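Local coordinates for eukaryotic translation initiation factor 2A (Schizosaccharomyces pombe, PDB 3WJ9), which probably directs the binding of methionyl-tRNAi to 40S ribosomal subunits in a codon-dependent manner, in early protein synthesis on a few specific mRNAs, at residues Gln6-Leu17 with Ala32-Tyr42; Asn320-Gly328 with Asp337-Ile348. All coordinates share one frame; numbering follows the deposited sequence.

Contact 1 (Gln6-Leu17 with Ala32-Tyr42)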
loop_
_atom_site.group_PDB
_atom_site.type_symbol
_atom_site.label_atom_id
_atom_site.label_comp_id
_atom_site.label_asym_id
_atom_site.label_seq_id
_atom_site.Cartn_x
_atom_site.Cartn_y
_atom_site.Cartn_z
ATOM N N GLN A 6 -13.745 -2.385 -13.594
ATOM C CA GLN A 6 -13.955 -3.479 -12.646
ATOM C C GLN A 6 -13.434 -3.165 -11.249
ATOM O O GLN A 6 -12.383 -2.546 -11.083
ATOM C CB GLN A 6 -13.299 -4.772 -13.153
ATOM C CG GLN A 6 -13.569 -5.991 -12.260
ATOM C CD GLN A 6 -12.817 -7.241 -12.690
ATOM O OE1 GLN A 6 -12.385 -8.037 -11.853
ATOM N NE2 GLN A 6 -12.665 -7.425 -13.995
ATOM N N PHE A 7 -14.193 -3.598 -10.249
ATOM C CA PHE A 7 -13.752 -3.573 -8.862
ATOM C C PHE A 7 -14.121 -4.897 -8.201
ATOM O O PHE A 7 -14.918 -5.661 -8.742
ATOM C CB PHE A 7 -14.374 -2.396 -8.106
ATOM C CG PHE A 7 -15.874 -2.459 -8.006
ATOM C CD1 PHE A 7 -16.668 -1.867 -8.974
ATOM C CD2 PHE A 7 -16.488 -3.093 -6.938
ATOM C CE1 PHE A 7 -18.047 -1.917 -8.887
ATOM C CE2 PHE A 7 -17.867 -3.147 -6.845
ATOM C CZ PHE A 7 -18.646 -2.556 -7.822
ATOM N N ALA A 8 -13.539 -5.169 -7.040
ATOM C CA ALA A 8 -13.861 -6.380 -6.295
ATOM C C ALA A 8 -14.587 -6.035 -5.007
ATOM O O ALA A 8 -14.482 -4.916 -4.511
ATOM C CB ALA A 8 -12.601 -7.170 -5.994
ATOM N N TYR A 9 -15.327 -6.996 -4.468
ATOM C CA TYR A 9 -15.995 -6.804 -3.188
ATOM C C TYR A 9 -15.990 -8.098 -2.391
ATOM O O TYR A 9 -16.019 -9.189 -2.959
ATOM C CB TYR A 9 -17.434 -6.313 -3.384
ATOM C CG TYR A 9 -18.390 -7.375 -3.887
ATOM C CD1 TYR A 9 -18.546 -7.607 -5.245
ATOM C CD2 TYR A 9 -19.142 -8.139 -3.001
ATOM C CE1 TYR A 9 -19.417 -8.574 -5.708
ATOM C CE2 TYR A 9 -20.014 -9.109 -3.455
ATOM C CZ TYR A 9 -20.150 -9.321 -4.810
ATOM O OH TYR A 9 -21.018 -10.286 -5.267
ATOM N N ARG A 10 -15.950 -7.968 -1.071
ATOM C CA ARG A 10 -16.072 -9.119 -0.193
ATOM C C ARG A 10 -16.863 -8.745 1.049
ATOM O O ARG A 10 -16.381 -8.010 1.907
ATOM C CB ARG A 10 -14.698 -9.661 0.199
ATOM C CG ARG A 10 -14.763 -10.905 1.071
ATOM C CD ARG A 10 -13.377 -11.378 1.470
ATOM N NE ARG A 10 -12.678 -10.397 2.292
ATOM C CZ ARG A 10 -12.754 -10.345 3.618
ATOM N NH1 ARG A 10 -13.495 -11.225 4.276
ATOM N NH2 ARG A 10 -12.083 -9.419 4.286
ATOM N N SER A 11 -18.091 -9.241 1.131
ATOM C CA SER A 11 -18.917 -9.016 2.306
ATOM C C SER A 11 -18.984 -10.296 3.124
ATOM O O SER A 11 -18.537 -11.350 2.673
ATOM C CB SER A 11 -20.319 -8.553 1.905
ATOM O OG SER A 11 -20.985 -9.543 1.141
ATOM N N SER A 12 -19.544 -10.203 4.326
ATOM C CA SER A 12 -19.720 -11.370 5.185
ATOM C C SER A 12 -20.589 -12.419 4.512
ATOM O O SER A 12 -20.597 -13.586 4.901
ATOM C CB SER A 12 -20.340 -10.962 6.522
ATOM O OG SER A 12 -21.643 -10.437 6.336
ATOM N N LYS A 13 -21.314 -11.986 3.489
ATOM C CA LYS A 13 -22.303 -12.814 2.828
ATOM C C LYS A 13 -21.810 -13.369 1.498
ATOM O O LYS A 13 -22.134 -14.498 1.131
ATOM C CB LYS A 13 -23.579 -11.997 2.640
ATOM C CG LYS A 13 -24.244 -12.097 1.288
ATOM C CD LYS A 13 -25.679 -11.664 1.449
ATOM C CE LYS A 13 -26.435 -11.602 0.152
ATOM N NZ LYS A 13 -27.632 -10.762 0.396
ATOM N N SER A 14 -21.013 -12.583 0.783
ATOM C CA SER A 14 -20.572 -12.984 -0.547
ATOM C C SER A 14 -19.230 -12.377 -0.930
ATOM O O SER A 14 -18.644 -11.599 -0.177
ATOM C CB SER A 14 -21.628 -12.597 -1.586
ATOM O OG SER A 14 -21.221 -12.963 -2.892
ATOM N N ILE A 15 -18.751 -12.752 -2.112
ATOM C CA ILE A 15 -17.523 -12.197 -2.660
ATOM C C ILE A 15 -17.537 -12.315 -4.180
ATOM O O ILE A 15 -17.876 -13.362 -4.730
ATOM C CB ILE A 15 -16.271 -12.897 -2.086
ATOM C CG1 ILE A 15 -15.010 -12.364 -2.765
ATOM C CG2 ILE A 15 -16.377 -14.412 -2.233
ATOM C CD1 ILE A 15 -13.744 -13.002 -2.278
ATOM N N GLY A 16 -17.185 -11.231 -4.860
ATOM C CA GLY A 16 -17.203 -11.238 -6.307
ATOM C C GLY A 16 -16.490 -10.080 -6.969
ATOM O O GLY A 16 -16.079 -9.119 -6.318
ATOM N N LEU A 17 -16.336 -10.191 -8.282
ATOM C CA LEU A 17 -15.792 -9.113 -9.089
ATOM C C LEU A 17 -16.951 -8.476 -9.848
ATOM O O LEU A 17 -17.908 -9.157 -10.205
ATOM C CB LEU A 17 -14.709 -9.640 -10.036
ATOM C CG LEU A 17 -13.723 -10.621 -9.383
ATOM C CD1 LEU A 17 -12.644 -11.078 -10.357
ATOM C CD2 LEU A 17 -13.099 -10.015 -8.135
ATOM N N ALA A 32 -16.735 -18.511 -6.168
ATOM C CA ALA A 32 -15.866 -18.660 -5.002
ATOM C C ALA A 32 -15.772 -20.105 -4.504
ATOM O O ALA A 32 -16.382 -21.009 -5.073
ATOM C CB ALA A 32 -16.345 -17.753 -3.880
ATOM N N ILE A 33 -15.002 -20.309 -3.436
ATOM C CA ILE A 33 -14.835 -21.630 -2.829
ATOM C C ILE A 33 -16.002 -21.942 -1.892
ATOM O O ILE A 33 -16.711 -21.033 -1.454
ATOM C CB ILE A 33 -13.499 -21.737 -2.034
ATOM C CG1 ILE A 33 -12.330 -21.164 -2.829
ATOM C CG2 ILE A 33 -13.169 -23.180 -1.674
ATOM C CD1 ILE A 33 -11.024 -21.188 -2.060
ATOM N N SER A 34 -16.203 -23.229 -1.614
ATOM C CA SER A 34 -17.122 -23.696 -0.580
ATOM C C SER A 34 -17.031 -22.874 0.700
ATOM O O SER A 34 -18.041 -22.398 1.220
ATOM C CB SER A 34 -16.841 -25.167 -0.263
ATOM O OG SER A 34 -17.639 -25.623 0.815
ATOM N N GLU A 35 -15.812 -22.710 1.203
ATOM C CA GLU A 35 -15.577 -21.932 2.411
ATOM C C GLU A 35 -15.853 -20.452 2.177
ATOM O O GLU A 35 -15.638 -19.944 1.077
ATOM C CB GLU A 35 -14.137 -22.114 2.893
ATOM C CG GLU A 35 -13.678 -23.549 3.033
ATOM C CD GLU A 35 -14.057 -24.161 4.366
ATOM O OE1 GLU A 35 -13.347 -25.085 4.818
ATOM O OE2 GLU A 35 -15.059 -23.722 4.965
ATOM N N PRO A 36 -16.333 -19.753 3.216
ATOM C CA PRO A 36 -16.484 -18.298 3.131
ATOM C C PRO A 36 -15.125 -17.619 3.010
ATOM O O PRO A 36 -14.171 -18.055 3.652
ATOM C CB PRO A 36 -17.171 -17.938 4.452
ATOM C CG PRO A 36 -16.792 -19.042 5.383
ATOM C CD PRO A 36 -16.742 -20.276 4.531
ATOM N N ALA A 37 -15.033 -16.579 2.190
ATOM C CA ALA A 37 -13.774 -15.864 2.019
ATOM C C ALA A 37 -13.475 -15.007 3.244
ATOM O O ALA A 37 -14.389 -14.508 3.901
ATOM C CB ALA A 37 -13.811 -15.008 0.767
ATOM N N ARG A 38 -12.192 -14.844 3.548
ATOM C CA ARG A 38 -11.768 -14.084 4.719
ATOM C C ARG A 38 -10.832 -12.945 4.334
ATOM O O ARG A 38 -10.530 -12.073 5.149
ATOM C CB ARG A 38 -11.077 -14.999 5.730
ATOM C CG ARG A 38 -9.841 -15.690 5.185
ATOM C CD ARG A 38 -9.091 -16.418 6.282
ATOM N NE ARG A 38 -9.854 -17.535 6.830
ATOM C CZ ARG A 38 -9.511 -18.204 7.927
ATOM N NH1 ARG A 38 -8.419 -17.866 8.599
ATOM N NH2 ARG A 38 -10.265 -19.206 8.356
ATOM N N ASN A 39 -10.376 -12.961 3.087
ATOM C CA ASN A 39 -9.452 -11.953 2.588
ATOM C C ASN A 39 -9.441 -11.951 1.063
ATOM O O ASN A 39 -9.871 -12.923 0.440
ATOM C CB ASN A 39 -8.047 -12.206 3.134
ATOM C CG ASN A 39 -7.138 -11.003 2.983
ATOM O OD1 ASN A 39 -7.604 -9.878 2.813
ATOM N ND2 ASN A 39 -5.833 -11.235 3.050
ATOM N N ALA A 40 -8.960 -10.863 0.467
ATOM C CA ALA A 40 -8.893 -10.749 -0.989
ATOM C C ALA A 40 -7.958 -9.621 -1.428
ATOM O O ALA A 40 -7.730 -8.672 -0.677
ATOM C CB ALA A 40 -10.283 -10.532 -1.567
ATOM N N CYS A 41 -7.427 -9.725 -2.647
ATOM C CA CYS A 41 -6.548 -8.690 -3.199
ATOM C C CYS A 41 -6.308 -8.831 -4.707
ATOM O O CYS A 41 -6.517 -9.898 -5.287
ATOM C CB CYS A 41 -5.199 -8.696 -2.472
ATOM S SG CYS A 41 -4.213 -10.197 -2.695
ATOM N N TYR A 42 -5.869 -7.737 -5.329
ATOM C CA TYR A 42 -5.472 -7.729 -6.735
ATOM C C TYR A 42 -3.952 -7.705 -6.868
ATOM O O TYR A 42 -3.253 -7.206 -5.985
ATOM C CB TYR A 42 -6.052 -6.512 -7.469
ATOM C CG TYR A 42 -7.491 -6.637 -7.924
ATOM C CD1 TYR A 42 -7.850 -7.494 -8.957
ATOM C CD2 TYR A 42 -8.486 -5.862 -7.346
ATOM C CE1 TYR A 42 -9.166 -7.595 -9.380
ATOM C CE2 TYR A 42 -9.802 -5.955 -7.760
ATOM C CZ TYR A 42 -10.137 -6.823 -8.777
ATOM O OH TYR A 42 -11.446 -6.915 -9.192
#
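The backbones at Arg10 and Ala40 stay well apart, Arg10 CA to Ala40 CA being 7.4 Å, and strands 6-11 and 37-42 run at 149° to one another with axes 7.9 Å apart at closest, so side chains rather than main-chain bonds join them. The Arg10 side chain leaves with CG anti to the backbone N and then bends at chi3 (63°), which lays the guanidinium over the peptide joining Arg38 and Asn39. Asn39 N stands 3.4 Å above one face of the guanidinium plane of Arg10, offset toward the rim, while Arg10 NH1 makes a weak hydrogen bond at the edge to Ala37 O. The stronger partner is Gln403, whose OE1 accepts from NH2. With an alanine here, Gln403 would probably lose its charged mate and a gap would open above the Arg38-Asn39 peptide, where strand 37-42 carries a classic beta bulge against strand 48-53.

This is packing between neighbouring blades of a beta-propeller: strand 6-11 lies between 15-19 and 401-406 in one sheet, and 37-42 is an outermost strand of the next. Apolar contacts fill the middle. Ile15 CD1 meets Ala37 CB at 3.6 Å, and Ile15 CG2 meets Ala32 CB at 3.7 Å. At the far end Tyr42 brings its hydroxyl up to Gln6, Ala8 and Leu17. Tyr42 OH donates to Gln6 OE1 at 3.0 Å, the acceptor oxygen lying at the edge of the Tyr42 ring near its plane, with the amide and ring planes 61° apart; NE2 of the same amide bonds to Thr62 O. Ala8 CB touches Tyr42 CE2 at 3.5 Å, and the rings of Phe49 and Phe405 also meet Tyr42.

Contact 2 (Asn320-Gly328 with Asp337-Ile348)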
loop_
_atom_site.group_PDB
_atom_site.type_symbol
_atom_site.label_atom_id
_atom_site.label_comp_id
_atom_site.label_asym_id
_atom_site.label_seq_id
_atom_site.Cartn_x
_atom_site.Cartn_y
_atom_site.Cartn_z
ATOM N N ASN A 320 -3.829 10.047 -12.618
ATOM C CA ASN A 320 -3.393 10.879 -13.734
ATOM C C ASN A 320 -2.666 12.135 -13.261
ATOM O O ASN A 320 -2.321 13.000 -14.067
ATOM C CB ASN A 320 -4.585 11.256 -14.622
ATOM C CG ASN A 320 -5.532 12.241 -13.956
ATOM O OD1 ASN A 320 -5.536 12.396 -12.734
ATOM N ND2 ASN A 320 -6.346 12.912 -14.764
ATOM N N SER A 321 -2.452 12.224 -11.950
ATOM C CA SER A 321 -1.760 13.352 -11.326
ATOM C C SER A 321 -2.413 14.701 -11.613
ATOM O O SER A 321 -1.765 15.741 -11.501
ATOM C CB SER A 321 -0.295 13.395 -11.771
ATOM O OG SER A 321 0.439 12.318 -11.217
ATOM N N ARG A 322 -3.691 14.690 -11.978
ATOM C CA ARG A 322 -4.402 15.932 -12.252
ATOM C C ARG A 322 -5.239 16.372 -11.055
ATOM O O ARG A 322 -5.270 17.552 -10.710
ATOM C CB ARG A 322 -5.299 15.790 -13.484
ATOM C CG ARG A 322 -6.023 17.079 -13.850
ATOM C CD ARG A 322 -7.143 16.848 -14.849
ATOM N NE ARG A 322 -7.867 18.084 -15.140
ATOM C CZ ARG A 322 -9.000 18.144 -15.831
ATOM N NH1 ARG A 322 -9.550 17.034 -16.305
ATOM N NH2 ARG A 322 -9.586 19.313 -16.046
ATOM N N TYR A 323 -5.914 15.416 -10.427
ATOM C CA TYR A 323 -6.838 15.721 -9.339
ATOM C C TYR A 323 -6.240 15.439 -7.968
ATOM O O TYR A 323 -5.436 14.523 -7.802
ATOM C CB TYR A 323 -8.133 14.925 -9.508
ATOM C CG TYR A 323 -8.760 15.071 -10.874
ATOM C CD1 TYR A 323 -9.285 16.286 -11.288
ATOM C CD2 TYR A 323 -8.831 13.993 -11.745
ATOM C CE1 TYR A 323 -9.858 16.428 -12.534
ATOM C CE2 TYR A 323 -9.406 14.124 -12.996
ATOM C CZ TYR A 323 -9.918 15.345 -13.384
ATOM O OH TYR A 323 -10.490 15.486 -14.627
ATOM N N ILE A 324 -6.641 16.237 -6.984
ATOM C CA ILE A 324 -6.197 16.054 -5.608
ATOM C C ILE A 324 -7.398 15.928 -4.673
ATOM O O ILE A 324 -8.266 16.800 -4.645
ATOM C CB ILE A 324 -5.292 17.218 -5.147
ATOM C CG1 ILE A 324 -4.132 17.412 -6.127
ATOM C CG2 ILE A 324 -4.768 16.962 -3.747
ATOM C CD1 ILE A 324 -3.196 18.546 -5.760
ATOM N N LEU A 325 -7.445 14.834 -3.916
ATOM C CA LEU A 325 -8.570 14.556 -3.029
ATOM C C LEU A 325 -8.243 14.939 -1.590
ATOM O O LEU A 325 -7.113 14.766 -1.133
ATOM C CB LEU A 325 -8.958 13.074 -3.119
ATOM C CG LEU A 325 -10.206 12.565 -2.392
ATOM C CD1 LEU A 325 -10.832 11.433 -3.182
ATOM C CD2 LEU A 325 -9.875 12.091 -0.985
ATOM N N LEU A 326 -9.235 15.461 -0.876
ATOM C CA LEU A 326 -9.051 15.826 0.522
ATOM C C LEU A 326 -10.280 15.424 1.331
ATOM O O LEU A 326 -11.368 15.965 1.133
ATOM C CB LEU A 326 -8.778 17.325 0.655
ATOM C CG LEU A 326 -8.303 17.795 2.030
ATOM C CD1 LEU A 326 -7.036 17.063 2.441
ATOM C CD2 LEU A 326 -8.083 19.298 2.050
ATOM N N ALA A 327 -10.105 14.471 2.240
ATOM C CA ALA A 327 -11.238 13.887 2.945
ATOM C C ALA A 327 -11.013 13.765 4.447
ATOM O O ALA A 327 -9.908 13.975 4.945
ATOM C CB ALA A 327 -11.560 12.523 2.357
ATOM N N GLY A 328 -12.081 13.419 5.156
ATOM C CA GLY A 328 -12.024 13.190 6.587
ATOM C C GLY A 328 -12.594 11.830 6.940
ATOM O O GLY A 328 -13.800 11.610 6.840
ATOM N N ASP A 337 -13.478 16.518 -0.723
ATOM C CA ASP A 337 -13.246 17.597 -1.676
ATOM C C ASP A 337 -12.245 17.154 -2.739
ATOM O O ASP A 337 -11.327 16.388 -2.449
ATOM C CB ASP A 337 -12.739 18.853 -0.962
ATOM C CG ASP A 337 -13.772 19.454 -0.033
ATOM O OD1 ASP A 337 -14.968 19.138 -0.195
ATOM O OD2 ASP A 337 -13.391 20.247 0.854
ATOM N N ILE A 338 -12.426 17.629 -3.968
ATOM C CA ILE A 338 -11.501 17.300 -5.051
ATOM C C ILE A 338 -10.980 18.562 -5.737
ATOM O O ILE A 338 -11.751 19.364 -6.263
ATOM C CB ILE A 338 -12.155 16.377 -6.100
ATOM C CG1 ILE A 338 -12.499 15.025 -5.473
ATOM C CG2 ILE A 338 -11.229 16.181 -7.288
ATOM C CD1 ILE A 338 -13.084 14.029 -6.447
ATOM N N PHE A 339 -9.659 18.723 -5.721
ATOM C CA PHE A 339 -9.011 19.908 -6.269
ATOM C C PHE A 339 -8.233 19.577 -7.540
ATOM O O PHE A 339 -7.914 18.415 -7.797
ATOM C CB PHE A 339 -8.088 20.537 -5.224
ATOM C CG PHE A 339 -8.791 20.930 -3.953
ATOM C CD1 PHE A 339 -8.992 20.010 -2.936
ATOM C CD2 PHE A 339 -9.257 22.222 -3.781
ATOM C CE1 PHE A 339 -9.642 20.373 -1.772
ATOM C CE2 PHE A 339 -9.907 22.590 -2.622
ATOM C CZ PHE A 339 -10.100 21.666 -1.616
ATOM N N ASP A 340 -7.929 20.602 -8.331
ATOM C CA ASP A 340 -7.309 20.413 -9.640
ATOM C C ASP A 340 -6.004 21.195 -9.756
ATOM O O ASP A 340 -6.015 22.420 -9.829
ATOM C CB ASP A 340 -8.283 20.839 -10.745
ATOM C CG ASP A 340 -7.849 20.383 -12.130
ATOM O OD1 ASP A 340 -6.640 20.418 -12.437
ATOM O OD2 ASP A 340 -8.732 19.990 -12.921
ATOM N N ALA A 341 -4.887 20.473 -9.791
ATOM C CA ALA A 341 -3.570 21.086 -9.931
ATOM C C ALA A 341 -3.448 21.868 -11.237
ATOM O O ALA A 341 -2.780 22.900 -11.295
ATOM C CB ALA A 341 -2.485 20.025 -9.854
ATOM N N ALA A 342 -4.101 21.374 -12.283
ATOM C CA ALA A 342 -4.004 21.992 -13.599
ATOM C C ALA A 342 -4.817 23.288 -13.713
ATOM O O ALA A 342 -4.500 24.146 -14.538
ATOM C CB ALA A 342 -4.437 21.001 -14.672
ATOM N N ASN A 343 -5.841 23.444 -12.877
ATOM C CA ASN A 343 -6.775 24.563 -13.010
ATOM C C ASN A 343 -6.573 25.690 -11.976
ATOM O O ASN A 343 -7.484 26.484 -11.750
ATOM C CB ASN A 343 -8.219 24.049 -12.919
ATOM C CG ASN A 343 -9.212 24.954 -13.633
ATOM O OD1 ASN A 343 -8.886 26.086 -14.000
ATOM N ND2 ASN A 343 -10.441 24.473 -13.797
ATOM N N ASN A 344 -5.381 25.769 -11.382
ATOM C CA ASN A 344 -5.079 26.661 -10.245
ATOM C C ASN A 344 -5.834 26.184 -9.025
ATOM O O ASN A 344 -6.684 26.931 -8.518
ATOM C CB ASN A 344 -5.464 28.126 -10.507
ATOM C CG ASN A 344 -4.990 28.625 -11.832
ATOM O OD1 ASN A 344 -5.807 29.034 -12.655
ATOM N ND2 ASN A 344 -3.676 28.606 -12.058
HETATM N N MSE A 345 -5.680 24.918 -8.670
HETATM C CA MSE A 345 -6.160 24.416 -7.402
HETATM C C MSE A 345 -7.609 24.773 -7.211
HETATM O O MSE A 345 -8.010 25.064 -6.065
HETATM C CB MSE A 345 -5.302 24.951 -6.260
HETATM C CG MSE A 345 -5.039 23.870 -5.214
HETATM SE SE MSE A 345 -4.366 22.212 -6.043
HETATM C CE MSE A 345 -4.067 21.196 -4.384
ATOM N N LYS A 346 -8.408 24.745 -8.272
ATOM C CA LYS A 346 -9.851 24.934 -8.131
ATOM C C LYS A 346 -10.465 23.693 -7.518
ATOM O O LYS A 346 -9.985 22.581 -7.739
ATOM C CB LYS A 346 -10.558 25.203 -9.465
ATOM C CG LYS A 346 -10.039 26.325 -10.335
ATOM C CD LYS A 346 -9.688 27.598 -9.595
ATOM C CE LYS A 346 -9.343 28.688 -10.606
ATOM N NZ LYS A 346 -8.774 29.905 -9.975
ATOM N N LYS A 347 -11.531 23.888 -6.756
ATOM C CA LYS A 347 -12.357 22.772 -6.344
ATOM C C LYS A 347 -13.496 22.627 -7.344
ATOM O O LYS A 347 -14.146 23.610 -7.707
ATOM C CB LYS A 347 -12.892 22.972 -4.930
ATOM C CG LYS A 347 -13.244 21.673 -4.235
ATOM C CD LYS A 347 -13.426 21.866 -2.740
ATOM C CE LYS A 347 -14.469 22.927 -2.443
ATOM N NZ LYS A 347 -15.801 22.550 -2.993
ATOM N N ILE A 348 -13.718 21.401 -7.801
ATOM C CA ILE A 348 -14.750 21.125 -8.791
ATOM C C ILE A 348 -15.870 20.302 -8.179
ATOM O O ILE A 348 -16.953 20.179 -8.751
ATOM C CB ILE A 348 -14.184 20.364 -10.003
ATOM C CG1 ILE A 348 -13.788 18.942 -9.600
ATOM C CG2 ILE A 348 -12.995 21.107 -10.592
ATOM C CD1 ILE A 348 -13.369 18.066 -10.758
#
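Ile324 and Phe339 face each other as an antiparallel hydrogen-bonded pair, Ile324 N donating to Phe339 O at 2.7 Å and Phe339 N returning a nearly straight bond (176°) to Ile324 O. Leu326 and Asp337 form the next such pair, with Leu326 N at 2.8 Å from Asp337 O and a return bond from Asp337 N. The ladder runs one step beyond the strand at the other end, where Ala341 N bonds to Arg322 O at 3.1 Å. Tyr323-Asp340 and Leu325-Ile338 are the non-hydrogen-bonded pairs between.

These strands, 323-327 and 335-340, make a beta hairpin within WD repeat 3, and they are the two middle strands of a four-stranded propeller blade, flanked by 314-317 and 346-352.

Apolar packing divides between the two faces of that sheet. On the face of Ile324, Leu326 and Phe339, Leu326 CB sits at the edge of the Phe339 ring, 4.0 Å from Phe339 CE1, while Ile307 of the neighbouring blade touches both Leu326 and Phe339. On the other face Tyr323 CB lies 4.0 Å from Ile338 CG2, and Ile388 touches both residues.

Charged contacts lie toward the two ends. An extended Arg322 chain, its CG turned beside the carbonyl carbon (chi1 -178°), carries NE to 3.1 Å from Asp340 OD2 in a salt bridge, with guanidinium and carboxylate planes 71° apart. Asp340 OD1 accepts weak bonds from Ala342 N and Asn343 N in the turn that follows. Asp337, at the opposite end, pairs with Arg312.

How the contacts relate
Contact 1 comes first along the chain and closes long before contact 2 opens. Their centres are 32 Å apart and their nearest atoms about 15 Å, so they neither touch nor share a sheet. This fragment is the beta-propeller part of a longer protein: residues 320-328 and 337-348 are paired within a single blade, whereas 6-17 and 32-42 pack one blade against the next. The four-stranded sheet from strand 358-361 to strand 392-397 follows that of contact 2, and strand 401-406 then pairs antiparallel with 6-11. That pairing is consistent with closure of the ring, and contact 1 sets this blade against the sheet that begins with strand 37-42.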